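Local coordinates for penicillin-binding protein 1A (Mycobacterium tuberculosis, PDB 5CXW) that builds cross-linked cell-wall peptidoglycan, polymerising glycan strands in one domain and joining their peptides in the penicillin-sensitive transpeptidase domain, to which this chain belongs, at residues 311-316 with 362-367; 232-237 with 244-249; 157-162 with 198-203; 88-93 with 208-213; 110-115 with 141-146. All blocks are in the same frame, centred on the assembly; numbering follows the deposited sequence.

The five contacts run from the surface to the interior. Contact 2 lies at the surface, about 26 Å from the centre of the chain, and its strands are held by backbone hydrogen bonds. Contacts 3 and 5 are buried and touch each other: helix 152-161 of contact 3 packs on I112 and I143 of contact 5, and both contacts rely on apolar side chains laid against carbonyl oxygens. Contact 4, about 9 Å from the centre, mixes a short strand pairing with a guanidinium-amide bond, the guanidinium also paired with its own segment's aspartate, and meets contact 2 where I212 packs on F232. Contact 1, partly buried, packs a glutamate and a phenylalanine onto the turn of a sheet hairpin.

Contact 1: 311-316 with 362-367; sequences YTPSLS and ETFPKP
F364 holds CG anti to its carbonyl carbon (chi1 -71°), starting its ring toward Y311 and P313, while in E362 an extended chi2 of -178° carries CD out to S314. The receiving element is a beta hairpin of the five-stranded sheet: a type I turn from T312 to L315 joins strands 303-312 and 315-323. P313 suits this turn, since its ring needs no N-H and offers apolar CG and CD; CD sits 3.5 Å from F364 CE1. Beside it, S314 OG donates to E362 OE1 at 2.6 Å, arriving on the syn side but 32° out of the carboxylate plane. Serine suits the turn, since its short hydroxyl reaches the carboxylate directly. T312 also works within the turn: its OG1 accepts from S314 N, an ST turn, and contacts a water at 2.8 Å. That water donates to E362 OE1 at 2.7 Å, so one carboxylate oxygen receives both serine and water. Further in, the Y311 and F364 rings meet obliquely, Y311 OH being hydrogen-bonded to T267 OG1 on helix 260-270. At the edge of the F364 ring, in its plane, Y311 O lies 3.5 Å from CZ.

Contact 2: 232-237 with 244-249; sequences FVQKVV and LFDAST
V236 and F245 form an antiparallel hydrogen-bonded pair at the heart of the hairpin 233-237/243-246, whose first strand also pairs with 32-35. V236 N donates to F245 O at 2.8 Å. In return V236 O receives two donors, L244 N at 2.8 Å and F245 N at 3.2 Å, the latter in the carbonyl plane on a lone pair; this doubling marks a classic beta bulge, with L244 and F245 both facing V236. Two residues earlier, Q234 O accepts from A247 N in a nearly straight bond of 2.8 Å. D246 suits the strand end because its carboxylate can gather N-H and O-H groups as the chain turns: OD1 accepts from S248 N, an Asx turn, and from S248 OG, both from the same face of the carboxylate plane. A water also donates to OD1 and accepts from Q234 NE2 at 2.8 Å, linking the strands through side chains. V236 and F245 put apolar groups on the face that meets helix 2-19, with V233 CG1 3.9 Å from F245 CD2. On the other face K235 NZ stays 4.2 Å from D246 OD2, so their attraction is probably diffuse while backbone bonds set the register.

Contact 3: 157-162 with 198-203; sequences RLMLKL and PNNGIV
M159 CE packs 3.3 Å from N200 O, beside the Asx turn in which G201 N donates to N199 OD1 at 3.1 Å. A methionine suits this spot because its long unbranched chain is flexible and apolar, able to reach from helix 152-161 and follow an uneven backbone surface. M159 has CG anti to the backbone N (chi1 165°), then bends at chi3, 73°, turning CE toward N200. There CE also lies 3.6 Å from N200 OD1, and the two side chains cross at about a right angle. V203 covers the sulfur, with CG1 3.7 Å from M159 SD. These elements belong to the helical part of the transpeptidase fold, where segment 198-203 lies between helix 165-176 and strand 208-209. The compact branched V203 fits among close helices, for it also touches A103 on helix 100-109 and Y155 on helix 152-161. Its side chain is about 8 Å from that of S97, the probable acyl-ester serine, and about 9 Å from the bound penicillin V ligand. I202 sends CG2 to 4.0 Å from M159 SD, while its side chain packs on P166 and A170. At the exposed margin, L160 CD2 touches N200 OD1 at 3.8 Å.

Contact 4: 88-93 with 208-213; sequences FAQAGL and QTRVID. With PEG (di(hydroxyethyl)ether), chain D.
The guanidinium of R210 meets Q90 near its edge and carries I212 CG2 over one face, 3.9 Å above the plane and offset toward the rim. Q90 OE1 accepts from NH1 at 3.0 Å on a lone pair in the amide plane, and the amide and guanidinium planes stand 75° apart. Along its NE/NH2 edge R210 grips D213 side-on: OD2, in the guanidinium plane, takes NE at 2.9 Å, and OD1 takes NH2. Arginine suits the place because one flat cation can serve glutamine and aspartate at once while the bend at chi3 (-71°) sets NE toward the aspartate. Each partner is itself fixed, Q90 NE2 by Y77 OH and D213 OD1 by A179 N. R210 occupies the N-cap of helix 211-222, and its own N donates to D213 OD2, so the same carboxylate oxygen takes both this backbone N and NE. Just before the helix, a short antiparallel pairing joins strands 93-94 and 208-209: L93 N donates to T209 O and T209 N to L93 O, each at 2.9 Å. G92, without a side chain, lets Q208 lie close, OE1 being 3.6 Å from its CA. A water donates to F88 O and to A91 O (2.7 Å) and accepts from V211 N, bridging backbone atoms of the loop and the helix start. V211 and L93 are apolar where they face the main sheet, and both touch W307 and W320. Q208 NE2 donates to a di(hydroxyethyl)ether O4 at 3.0 Å, a molecule probably from the crystallisation liquor and also hydrogen-bonded to K304 NZ.

Contact 5: 110-115 with 141-146; sequences QGIGLG and CNIAEA
L114 and N142 meet at the tight end of this contact, where L114 O stands 3.2 Å from N142 CB, whereas at the other end I112 CG2 and I143 CD1 are 4.4 Å apart and G111, just beyond, is exposed. Close to the tight end, I143 threads past the loop backbone: chi1 of 63° sets CG1 between its backbone N and carbonyl carbon, chi2 of 176° extends CD1, and the methyl comes to rest 3.3 Å from G113 O. On the loop side, then, the backbone carbonyls of G113 and L114 do the touching. A144 suits its position because its short CB, pointing to the loop, packs 4.2 Å from L114 CB. The framework is a strand-to-helix junction: strand 140-142, paired with 117-119 and tied by the C141-C138 disulfide, runs straight into helix 143-149. N142 is the N-cap, and its OD1 accepts from E145 N at 2.8 Å in a bond of 167°, a role asparagine fills well because its short amide folds back over the first turn. L114 O lies 3.4 Å from the same OD1; both are acceptors, and they do not bond. Helix 100-109, which ends in a Schellman motif at G111, supports L114 and I143 through L104, and helix 260-270 backs L114 and A144 through A269. Out at the looser margin I112 is partly exposed and leans on A107 and on K161 of helix 152-161.

Contact 1: 311-316 with 362-367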
# COMPACT_ATOMS: atom_id res chain seq x y z
N TYR A 311 -1.63 -7.47 -3.98
CA TYR A 311 -0.62 -8.52 -3.91
C TYR A 311 -1.05 -9.88 -4.37
O TYR A 311 -2.25 -10.19 -4.46
CB TYR A 311 -0.11 -8.61 -2.45
CG TYR A 311 -1.14 -8.94 -1.38
CD1 TYR A 311 -1.52 -10.25 -1.05
CD2 TYR A 311 -1.76 -7.90 -0.67
CE1 TYR A 311 -2.45 -10.50 -0.02
CE2 TYR A 311 -2.66 -8.16 0.31
CZ TYR A 311 -3.00 -9.45 0.66
OH TYR A 311 -3.90 -9.65 1.69
N THR A 312 -0.03 -10.72 -4.66
CA THR A 312 -0.10 -12.14 -4.66
C THR A 312 0.81 -12.60 -3.53
O THR A 312 1.47 -11.80 -2.91
CB THR A 312 0.37 -12.70 -6.00
OG1 THR A 312 1.78 -12.62 -6.07
CG2 THR A 312 -0.27 -12.00 -7.11
N PRO A 313 0.88 -13.90 -3.26
CA PRO A 313 1.80 -14.31 -2.19
C PRO A 313 3.29 -13.99 -2.47
O PRO A 313 4.12 -13.99 -1.54
CB PRO A 313 1.56 -15.83 -2.10
CG PRO A 313 0.15 -15.99 -2.63
CD PRO A 313 0.03 -15.01 -3.72
N SER A 314 3.63 -13.71 -3.72
CA SER A 314 5.01 -13.50 -4.15
C SER A 314 5.36 -12.05 -4.52
O SER A 314 6.50 -11.77 -4.80
CB SER A 314 5.33 -14.46 -5.28
OG SER A 314 5.36 -15.81 -4.78
N LEU A 315 4.39 -11.12 -4.50
CA LEU A 315 4.66 -9.74 -4.84
C LEU A 315 3.56 -8.83 -4.37
O LEU A 315 2.39 -9.09 -4.58
CB LEU A 315 4.90 -9.54 -6.35
CG LEU A 315 5.65 -8.25 -6.68
CD1 LEU A 315 7.10 -8.28 -6.20
CD2 LEU A 315 5.63 -8.13 -8.20
N SER A 316 3.97 -7.78 -3.65
CA SER A 316 3.04 -6.74 -3.18
C SER A 316 3.40 -5.43 -3.78
O SER A 316 4.54 -4.97 -3.65
CB SER A 316 3.13 -6.61 -1.64
OG SER A 316 2.29 -5.51 -1.22
N GLU A 362 -0.35 -18.56 -8.25
CA GLU A 362 -0.54 -19.02 -6.88
C GLU A 362 -1.95 -18.78 -6.35
O GLU A 362 -2.64 -17.87 -6.78
CB GLU A 362 0.40 -18.28 -5.96
CG GLU A 362 1.83 -18.57 -6.26
CD GLU A 362 2.76 -17.87 -5.30
OE1 GLU A 362 2.94 -16.64 -5.38
OE2 GLU A 362 3.32 -18.58 -4.42
N THR A 363 -2.37 -19.63 -5.43
CA THR A 363 -3.67 -19.46 -4.76
C THR A 363 -3.38 -19.05 -3.34
O THR A 363 -2.29 -19.31 -2.80
CB THR A 363 -4.50 -20.73 -4.77
OG1 THR A 363 -3.70 -21.78 -4.27
CG2 THR A 363 -4.82 -21.13 -6.19
N PHE A 364 -4.33 -18.35 -2.76
CA PHE A 364 -4.14 -17.87 -1.39
C PHE A 364 -4.47 -18.95 -0.35
O PHE A 364 -5.26 -19.86 -0.60
CB PHE A 364 -5.02 -16.63 -1.21
CG PHE A 364 -4.53 -15.46 -1.96
CD1 PHE A 364 -3.38 -14.85 -1.57
CD2 PHE A 364 -5.28 -14.91 -2.98
CE1 PHE A 364 -2.91 -13.70 -2.24
CE2 PHE A 364 -4.83 -13.78 -3.67
CZ PHE A 364 -3.66 -13.13 -3.26
N PRO A 365 -3.88 -18.82 0.85
CA PRO A 365 -4.15 -19.81 1.89
C PRO A 365 -5.60 -19.80 2.31
O PRO A 365 -6.20 -18.76 2.42
CB PRO A 365 -3.19 -19.40 3.04
CG PRO A 365 -2.30 -18.39 2.49
CD PRO A 365 -2.89 -17.81 1.26
N LYS A 366 -6.17 -20.97 2.52
CA LYS A 366 -7.55 -21.06 2.95
C LYS A 366 -7.68 -20.43 4.34
O LYS A 366 -6.95 -20.77 5.27
CB LYS A 366 -7.96 -22.52 3.04
CG LYS A 366 -9.40 -22.71 3.40
CD LYS A 366 -9.77 -24.20 3.27
CE LYS A 366 -11.26 -24.33 2.95
NZ LYS A 366 -12.00 -24.43 4.22
N PRO A 367 -8.63 -19.51 4.48
CA PRO A 367 -8.73 -18.91 5.83
C PRO A 367 -9.43 -19.81 6.81
O PRO A 367 -10.25 -20.64 6.43
CB PRO A 367 -9.63 -17.68 5.61
CG PRO A 367 -10.33 -17.92 4.31
CD PRO A 367 -9.47 -18.84 3.48
O HOH W 1 2.60 -14.89 -7.42

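Contact 2: 232-237 with 244-249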
# COMPACT_ATOMS: atom_id res chain seq x y z
N PHE A 232 16.78 -2.73 0.09
CA PHE A 232 17.22 -2.58 -1.28
C PHE A 232 18.56 -3.31 -1.56
O PHE A 232 18.90 -3.51 -2.71
CB PHE A 232 17.46 -1.08 -1.59
CG PHE A 232 16.24 -0.22 -1.62
CD1 PHE A 232 15.68 0.26 -0.42
CD2 PHE A 232 15.60 0.10 -2.83
CE1 PHE A 232 14.51 1.04 -0.43
CE2 PHE A 232 14.45 0.88 -2.83
CZ PHE A 232 13.93 1.35 -1.63
N VAL A 233 19.29 -3.66 -0.52
CA VAL A 233 20.63 -4.24 -0.65
C VAL A 233 20.54 -5.74 -0.36
O VAL A 233 20.12 -6.17 0.72
CB VAL A 233 21.62 -3.59 0.28
CG1 VAL A 233 22.94 -4.37 0.22
CG2 VAL A 233 21.84 -2.10 -0.05
N GLN A 234 20.95 -6.52 -1.37
CA GLN A 234 21.01 -7.97 -1.33
C GLN A 234 22.39 -8.47 -0.89
O GLN A 234 22.49 -9.42 -0.11
CB GLN A 234 20.68 -8.54 -2.70
CG GLN A 234 20.71 -10.06 -2.84
CD GLN A 234 19.71 -10.72 -1.90
OE1 GLN A 234 18.59 -10.20 -1.65
NE2 GLN A 234 20.09 -11.84 -1.35
N LYS A 235 23.44 -7.84 -1.38
CA LYS A 235 24.80 -8.36 -1.09
C LYS A 235 25.79 -7.24 -1.27
O LYS A 235 25.57 -6.31 -2.06
CB LYS A 235 25.11 -9.54 -2.00
CG LYS A 235 26.42 -10.25 -1.68
CD LYS A 235 26.54 -11.54 -2.49
CE LYS A 235 27.81 -12.31 -2.22
NZ LYS A 235 27.99 -13.37 -3.25
N VAL A 236 26.87 -7.27 -0.47
CA VAL A 236 27.93 -6.27 -0.61
C VAL A 236 29.26 -7.02 -0.52
O VAL A 236 29.45 -7.80 0.41
CB VAL A 236 27.89 -5.25 0.54
CG1 VAL A 236 28.97 -4.18 0.34
CG2 VAL A 236 26.52 -4.55 0.58
N VAL A 237 30.13 -6.76 -1.51
CA VAL A 237 31.47 -7.42 -1.55
C VAL A 237 32.45 -6.29 -1.75
O VAL A 237 32.20 -5.37 -2.58
CB VAL A 237 31.58 -8.42 -2.69
CG1 VAL A 237 32.94 -9.16 -2.65
CG2 VAL A 237 30.46 -9.45 -2.64
N LEU A 244 31.05 -8.72 2.57
CA LEU A 244 30.79 -7.88 3.74
C LEU A 244 29.36 -7.99 4.26
O LEU A 244 29.10 -7.63 5.42
CB LEU A 244 31.04 -6.44 3.40
CG LEU A 244 32.43 -6.09 2.91
CD1 LEU A 244 32.46 -4.59 2.68
CD2 LEU A 244 33.42 -6.49 3.96
N PHE A 245 28.43 -8.36 3.39
CA PHE A 245 27.02 -8.48 3.76
C PHE A 245 26.35 -9.36 2.73
O PHE A 245 26.60 -9.22 1.52
CB PHE A 245 26.34 -7.13 3.80
CG PHE A 245 24.82 -7.22 3.96
CD1 PHE A 245 24.26 -7.50 5.22
CD2 PHE A 245 23.96 -7.10 2.84
CE1 PHE A 245 22.87 -7.62 5.35
CE2 PHE A 245 22.57 -7.20 2.98
CZ PHE A 245 22.03 -7.45 4.24
N ASP A 246 25.49 -10.26 3.18
CA ASP A 246 24.70 -11.07 2.25
C ASP A 246 23.36 -11.33 2.89
O ASP A 246 23.31 -12.01 3.91
CB ASP A 246 25.40 -12.41 1.96
CG ASP A 246 24.78 -13.17 0.79
OD1 ASP A 246 23.58 -13.00 0.50
OD2 ASP A 246 25.51 -13.91 0.14
N ALA A 247 22.28 -10.78 2.33
CA ALA A 247 20.94 -11.04 2.85
C ALA A 247 20.51 -12.50 2.77
O ALA A 247 19.61 -12.89 3.47
CB ALA A 247 19.89 -10.16 2.18
N SER A 248 21.14 -13.32 1.94
CA SER A 248 20.73 -14.72 1.82
C SER A 248 21.31 -15.63 2.91
O SER A 248 21.10 -16.83 2.83
CB SER A 248 21.14 -15.28 0.46
OG SER A 248 22.51 -15.66 0.45
N THR A 249 22.05 -15.10 3.90
CA THR A 249 22.67 -15.96 4.96
C THR A 249 22.36 -15.44 6.37
O THR A 249 21.89 -14.31 6.52
CB THR A 249 24.19 -16.02 4.79
OG1 THR A 249 24.73 -14.70 4.78
CG2 THR A 249 24.58 -16.74 3.50
O HOH W 2 22.58 -12.86 -2.04

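Contact 3: 157-162 with 198-203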
# COMPACT_ATOMS: atom_id res chain seq x y z
N ARG A 157 -18.11 3.15 11.39
CA ARG A 157 -18.77 2.42 12.44
C ARG A 157 -17.93 1.24 12.93
O ARG A 157 -17.95 0.90 14.13
CB ARG A 157 -20.17 1.93 12.03
CG ARG A 157 -21.20 3.00 11.80
CD ARG A 157 -22.58 2.38 11.68
NE ARG A 157 -23.63 3.43 11.65
CZ ARG A 157 -24.02 4.10 10.54
NH1 ARG A 157 -23.58 3.78 9.36
NH2 ARG A 157 -24.93 5.08 10.65
N LEU A 158 -17.26 0.55 12.01
CA LEU A 158 -16.44 -0.56 12.43
C LEU A 158 -15.29 -0.07 13.35
O LEU A 158 -15.04 -0.67 14.42
CB LEU A 158 -15.85 -1.28 11.26
CG LEU A 158 -14.95 -2.46 11.60
CD1 LEU A 158 -15.64 -3.56 12.40
CD2 LEU A 158 -14.35 -3.01 10.31
N MET A 159 -14.64 1.01 12.95
CA MET A 159 -13.57 1.60 13.79
C MET A 159 -14.11 1.98 15.15
O MET A 159 -13.44 1.73 16.16
CB MET A 159 -12.96 2.81 13.09
CG MET A 159 -12.11 3.70 14.01
SD MET A 159 -11.54 5.12 13.14
CE MET A 159 -13.11 6.03 13.02
N LEU A 160 -15.29 2.60 15.22
CA LEU A 160 -15.83 3.00 16.51
C LEU A 160 -16.18 1.81 17.43
O LEU A 160 -16.14 1.95 18.67
CB LEU A 160 -16.99 3.94 16.34
CG LEU A 160 -16.64 5.27 15.71
CD1 LEU A 160 -17.95 5.99 15.42
CD2 LEU A 160 -15.69 6.13 16.50
N LYS A 161 -16.46 0.67 16.84
CA LYS A 161 -16.77 -0.55 17.59
C LYS A 161 -15.51 -1.14 18.22
O LYS A 161 -15.58 -1.87 19.22
CB LYS A 161 -17.33 -1.56 16.62
CG LYS A 161 -17.62 -2.97 17.13
CD LYS A 161 -18.76 -3.01 18.08
CE LYS A 161 -19.09 -4.50 18.27
NZ LYS A 161 -20.11 -4.61 19.32
N LEU A 162 -14.35 -0.91 17.61
CA LEU A 162 -13.12 -1.46 18.17
C LEU A 162 -12.78 -0.94 19.56
O LEU A 162 -12.92 0.26 19.84
CB LEU A 162 -11.93 -1.06 17.31
CG LEU A 162 -11.91 -1.48 15.81
CD1 LEU A 162 -10.73 -0.87 15.13
CD2 LEU A 162 -11.92 -2.94 15.68
N PRO A 198 -4.35 8.88 16.97
CA PRO A 198 -4.96 9.44 15.76
C PRO A 198 -6.38 9.87 16.02
O PRO A 198 -7.02 9.39 17.01
CB PRO A 198 -5.00 8.26 14.80
CG PRO A 198 -4.96 7.09 15.68
CD PRO A 198 -4.27 7.41 16.93
N ASN A 199 -6.91 10.74 15.18
CA ASN A 199 -8.32 10.99 15.22
C ASN A 199 -9.02 10.04 14.27
O ASN A 199 -8.37 9.23 13.57
CB ASN A 199 -8.66 12.46 15.01
CG ASN A 199 -8.42 12.94 13.62
OD1 ASN A 199 -8.32 12.16 12.68
ND2 ASN A 199 -8.34 14.27 13.47
N ASN A 200 -10.34 10.13 14.23
CA ASN A 200 -11.15 9.20 13.47
C ASN A 200 -10.86 9.15 12.00
O ASN A 200 -11.12 8.13 11.36
CB ASN A 200 -12.59 9.51 13.67
CG ASN A 200 -13.07 9.26 15.06
OD1 ASN A 200 -12.67 8.32 15.71
ND2 ASN A 200 -14.00 10.11 15.54
N GLY A 201 -10.30 10.19 11.43
CA GLY A 201 -9.98 10.17 10.00
C GLY A 201 -8.96 9.13 9.52
O GLY A 201 -8.81 8.92 8.33
N ILE A 202 -8.28 8.52 10.48
CA ILE A 202 -7.29 7.49 10.18
C ILE A 202 -7.93 6.43 9.28
O ILE A 202 -7.25 5.93 8.39
CB ILE A 202 -6.68 6.89 11.43
CG1 ILE A 202 -5.54 5.91 11.02
CG2 ILE A 202 -7.73 6.15 12.32
CD1 ILE A 202 -4.65 5.47 12.13
N VAL A 203 -9.17 6.02 9.55
CA VAL A 203 -9.75 4.90 8.80
C VAL A 203 -10.01 5.25 7.34
O VAL A 203 -10.11 4.36 6.48
CB VAL A 203 -11.04 4.33 9.49
CG1 VAL A 203 -12.22 5.33 9.47
CG2 VAL A 203 -11.44 2.98 8.88

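Contact 4: 88-93 with 208-213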
# COMPACT_ATOMS: atom_id res chain seq x y z
N PHE A 88 8.74 10.59 -5.08
CA PHE A 88 7.32 10.43 -4.68
C PHE A 88 6.96 9.12 -3.99
O PHE A 88 5.86 9.04 -3.42
CB PHE A 88 6.35 10.64 -5.82
CG PHE A 88 6.08 12.09 -6.06
CD1 PHE A 88 5.21 12.75 -5.21
CD2 PHE A 88 6.82 12.78 -6.98
CE1 PHE A 88 4.98 14.13 -5.38
CE2 PHE A 88 6.60 14.15 -7.15
CZ PHE A 88 5.67 14.79 -6.35
N ALA A 89 7.85 8.13 -4.03
CA ALA A 89 7.69 6.90 -3.28
C ALA A 89 8.03 7.06 -1.79
O ALA A 89 7.74 6.15 -1.01
CB ALA A 89 8.55 5.76 -3.87
N GLN A 90 8.64 8.18 -1.45
CA GLN A 90 9.01 8.53 -0.10
C GLN A 90 8.20 9.67 0.48
O GLN A 90 8.34 9.95 1.70
CB GLN A 90 10.50 8.92 -0.05
CG GLN A 90 11.44 7.77 -0.39
CD GLN A 90 11.47 6.68 0.68
OE1 GLN A 90 11.31 6.95 1.88
NE2 GLN A 90 11.68 5.44 0.26
N ALA A 91 7.35 10.29 -0.33
CA ALA A 91 6.55 11.43 0.11
C ALA A 91 5.49 11.03 1.09
O ALA A 91 4.91 9.93 0.99
CB ALA A 91 5.91 12.10 -1.11
N GLY A 92 5.21 11.87 2.09
CA GLY A 92 4.03 11.57 2.95
C GLY A 92 2.73 11.91 2.24
O GLY A 92 2.51 13.08 1.83
N LEU A 93 1.90 10.90 2.02
CA LEU A 93 0.72 11.02 1.22
C LEU A 93 -0.52 10.49 1.95
O LEU A 93 -0.45 9.46 2.58
CB LEU A 93 0.91 10.29 -0.10
CG LEU A 93 2.02 10.81 -1.03
CD1 LEU A 93 2.30 9.85 -2.19
CD2 LEU A 93 1.65 12.21 -1.56
N GLN A 208 -0.63 10.95 6.64
CA GLN A 208 0.39 10.74 5.64
C GLN A 208 1.11 9.45 5.85
O GLN A 208 1.53 9.13 6.96
CB GLN A 208 1.41 11.88 5.69
CG GLN A 208 0.84 13.19 5.22
CD GLN A 208 1.92 14.26 5.11
OE1 GLN A 208 3.12 14.03 5.37
NE2 GLN A 208 1.51 15.43 4.71
N THR A 209 1.25 8.70 4.75
CA THR A 209 1.97 7.46 4.71
C THR A 209 2.74 7.42 3.38
O THR A 209 2.38 8.11 2.41
CB THR A 209 0.92 6.32 4.71
OG1 THR A 209 0.19 6.40 5.92
CG2 THR A 209 1.50 4.87 4.61
N ARG A 210 3.81 6.63 3.30
CA ARG A 210 4.56 6.56 2.02
C ARG A 210 4.08 5.35 1.22
O ARG A 210 3.62 4.35 1.77
CB ARG A 210 6.04 6.38 2.30
CG ARG A 210 6.67 7.45 3.20
CD ARG A 210 8.13 7.11 3.55
NE ARG A 210 8.16 5.99 4.49
CZ ARG A 210 9.24 5.31 4.88
NH1 ARG A 210 10.44 5.67 4.48
NH2 ARG A 210 9.11 4.33 5.78
N VAL A 211 4.28 5.44 -0.09
CA VAL A 211 3.96 4.35 -1.00
C VAL A 211 4.76 3.11 -0.57
O VAL A 211 4.21 1.99 -0.55
CB VAL A 211 4.30 4.75 -2.44
CG1 VAL A 211 4.15 3.60 -3.42
CG2 VAL A 211 3.44 5.90 -2.94
N ILE A 212 6.05 3.27 -0.20
CA ILE A 212 6.80 2.10 0.28
C ILE A 212 6.20 1.46 1.52
O ILE A 212 6.18 0.23 1.60
CB ILE A 212 8.33 2.37 0.45
CG1 ILE A 212 9.07 1.09 0.86
CG2 ILE A 212 8.61 3.53 1.42
CD1 ILE A 212 10.54 1.14 0.41
N ASP A 213 5.66 2.26 2.44
CA ASP A 213 5.02 1.73 3.65
C ASP A 213 3.81 0.87 3.26
O ASP A 213 3.60 -0.18 3.80
CB ASP A 213 4.48 2.87 4.55
CG ASP A 213 5.60 3.68 5.23
OD1 ASP A 213 6.49 3.06 5.85
OD2 ASP A 213 5.51 4.93 5.22
O2 PEG D . -3.30 16.66 2.09
C3 PEG D . -2.07 17.03 2.70
C4 PEG D . -1.33 15.77 3.04
O4 PEG D . -1.49 15.55 4.43
O HOH W 3 5.23 8.01 -0.91

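Contact 5: 110-115 with 141-146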
# COMPACT_ATOMS: atom_id res chain seq x y z
N GLN A 110 -9.67 -8.63 17.24
CA GLN A 110 -10.57 -8.52 18.38
C GLN A 110 -11.71 -9.48 18.32
O GLN A 110 -12.65 -9.40 19.09
CB GLN A 110 -11.07 -7.11 18.52
CG GLN A 110 -9.99 -6.16 18.90
CD GLN A 110 -10.47 -4.74 19.18
OE1 GLN A 110 -11.64 -4.45 19.56
NE2 GLN A 110 -9.52 -3.82 19.05
N GLY A 111 -11.72 -10.36 17.32
CA GLY A 111 -12.74 -11.37 17.20
C GLY A 111 -14.01 -10.84 16.58
O GLY A 111 -15.11 -11.33 16.86
N ILE A 112 -13.86 -9.85 15.70
CA ILE A 112 -14.93 -9.31 14.89
C ILE A 112 -14.61 -9.80 13.46
O ILE A 112 -13.65 -9.29 12.82
CB ILE A 112 -15.06 -7.75 14.94
CG1 ILE A 112 -15.27 -7.29 16.39
CG2 ILE A 112 -16.19 -7.24 14.05
CD1 ILE A 112 -15.05 -5.82 16.61
N GLY A 113 -15.41 -10.73 12.96
CA GLY A 113 -15.04 -11.40 11.74
C GLY A 113 -15.70 -10.86 10.49
O GLY A 113 -16.50 -9.90 10.56
N LEU A 114 -15.43 -11.54 9.37
CA LEU A 114 -15.87 -11.01 8.05
C LEU A 114 -17.37 -10.91 7.91
O LEU A 114 -17.85 -10.10 7.14
CB LEU A 114 -15.26 -11.80 6.90
CG LEU A 114 -13.78 -11.73 6.75
CD1 LEU A 114 -13.36 -12.47 5.49
CD2 LEU A 114 -13.18 -10.33 6.77
N GLY A 115 -18.11 -11.71 8.67
CA GLY A 115 -19.56 -11.70 8.62
C GLY A 115 -20.25 -10.72 9.56
O GLY A 115 -21.50 -10.69 9.58
N CYS A 141 -24.77 -4.59 5.79
CA CYS A 141 -24.03 -5.71 5.11
C CYS A 141 -22.79 -6.00 5.90
O CYS A 141 -22.40 -5.20 6.72
CB CYS A 141 -23.65 -5.41 3.65
SG CYS A 141 -22.55 -4.01 3.37
N ASN A 142 -22.15 -7.09 5.61
CA ASN A 142 -20.97 -7.44 6.34
C ASN A 142 -19.74 -6.60 5.99
O ASN A 142 -19.71 -5.87 4.98
CB ASN A 142 -20.69 -8.94 6.35
CG ASN A 142 -20.23 -9.48 5.01
OD1 ASN A 142 -19.34 -8.92 4.35
ND2 ASN A 142 -20.89 -10.55 4.56
N ILE A 143 -18.78 -6.67 6.88
CA ILE A 143 -17.56 -5.87 6.70
C ILE A 143 -16.66 -6.29 5.51
O ILE A 143 -15.88 -5.48 5.01
CB ILE A 143 -16.77 -5.74 7.99
CG1 ILE A 143 -16.25 -7.05 8.52
CG2 ILE A 143 -17.59 -4.99 9.02
CD1 ILE A 143 -15.36 -6.88 9.78
N ALA A 144 -16.78 -7.51 5.03
CA ALA A 144 -16.12 -7.89 3.77
C ALA A 144 -16.76 -7.21 2.54
O ALA A 144 -16.03 -6.65 1.68
CB ALA A 144 -16.14 -9.36 3.60
N GLU A 145 -18.08 -7.22 2.50
CA GLU A 145 -18.83 -6.55 1.44
C GLU A 145 -18.57 -5.04 1.49
O GLU A 145 -18.37 -4.41 0.47
CB GLU A 145 -20.30 -6.90 1.54
CG GLU A 145 -21.22 -6.21 0.54
CD GLU A 145 -21.30 -6.85 -0.83
OE1 GLU A 145 -22.01 -6.28 -1.68
OE2 GLU A 145 -20.69 -7.91 -1.04
N ALA A 146 -18.55 -4.46 2.70
CA ALA A 146 -18.29 -3.03 2.83
C ALA A 146 -16.86 -2.67 2.43
O ALA A 146 -16.65 -1.57 2.00
CB ALA A 146 -18.59 -2.54 4.25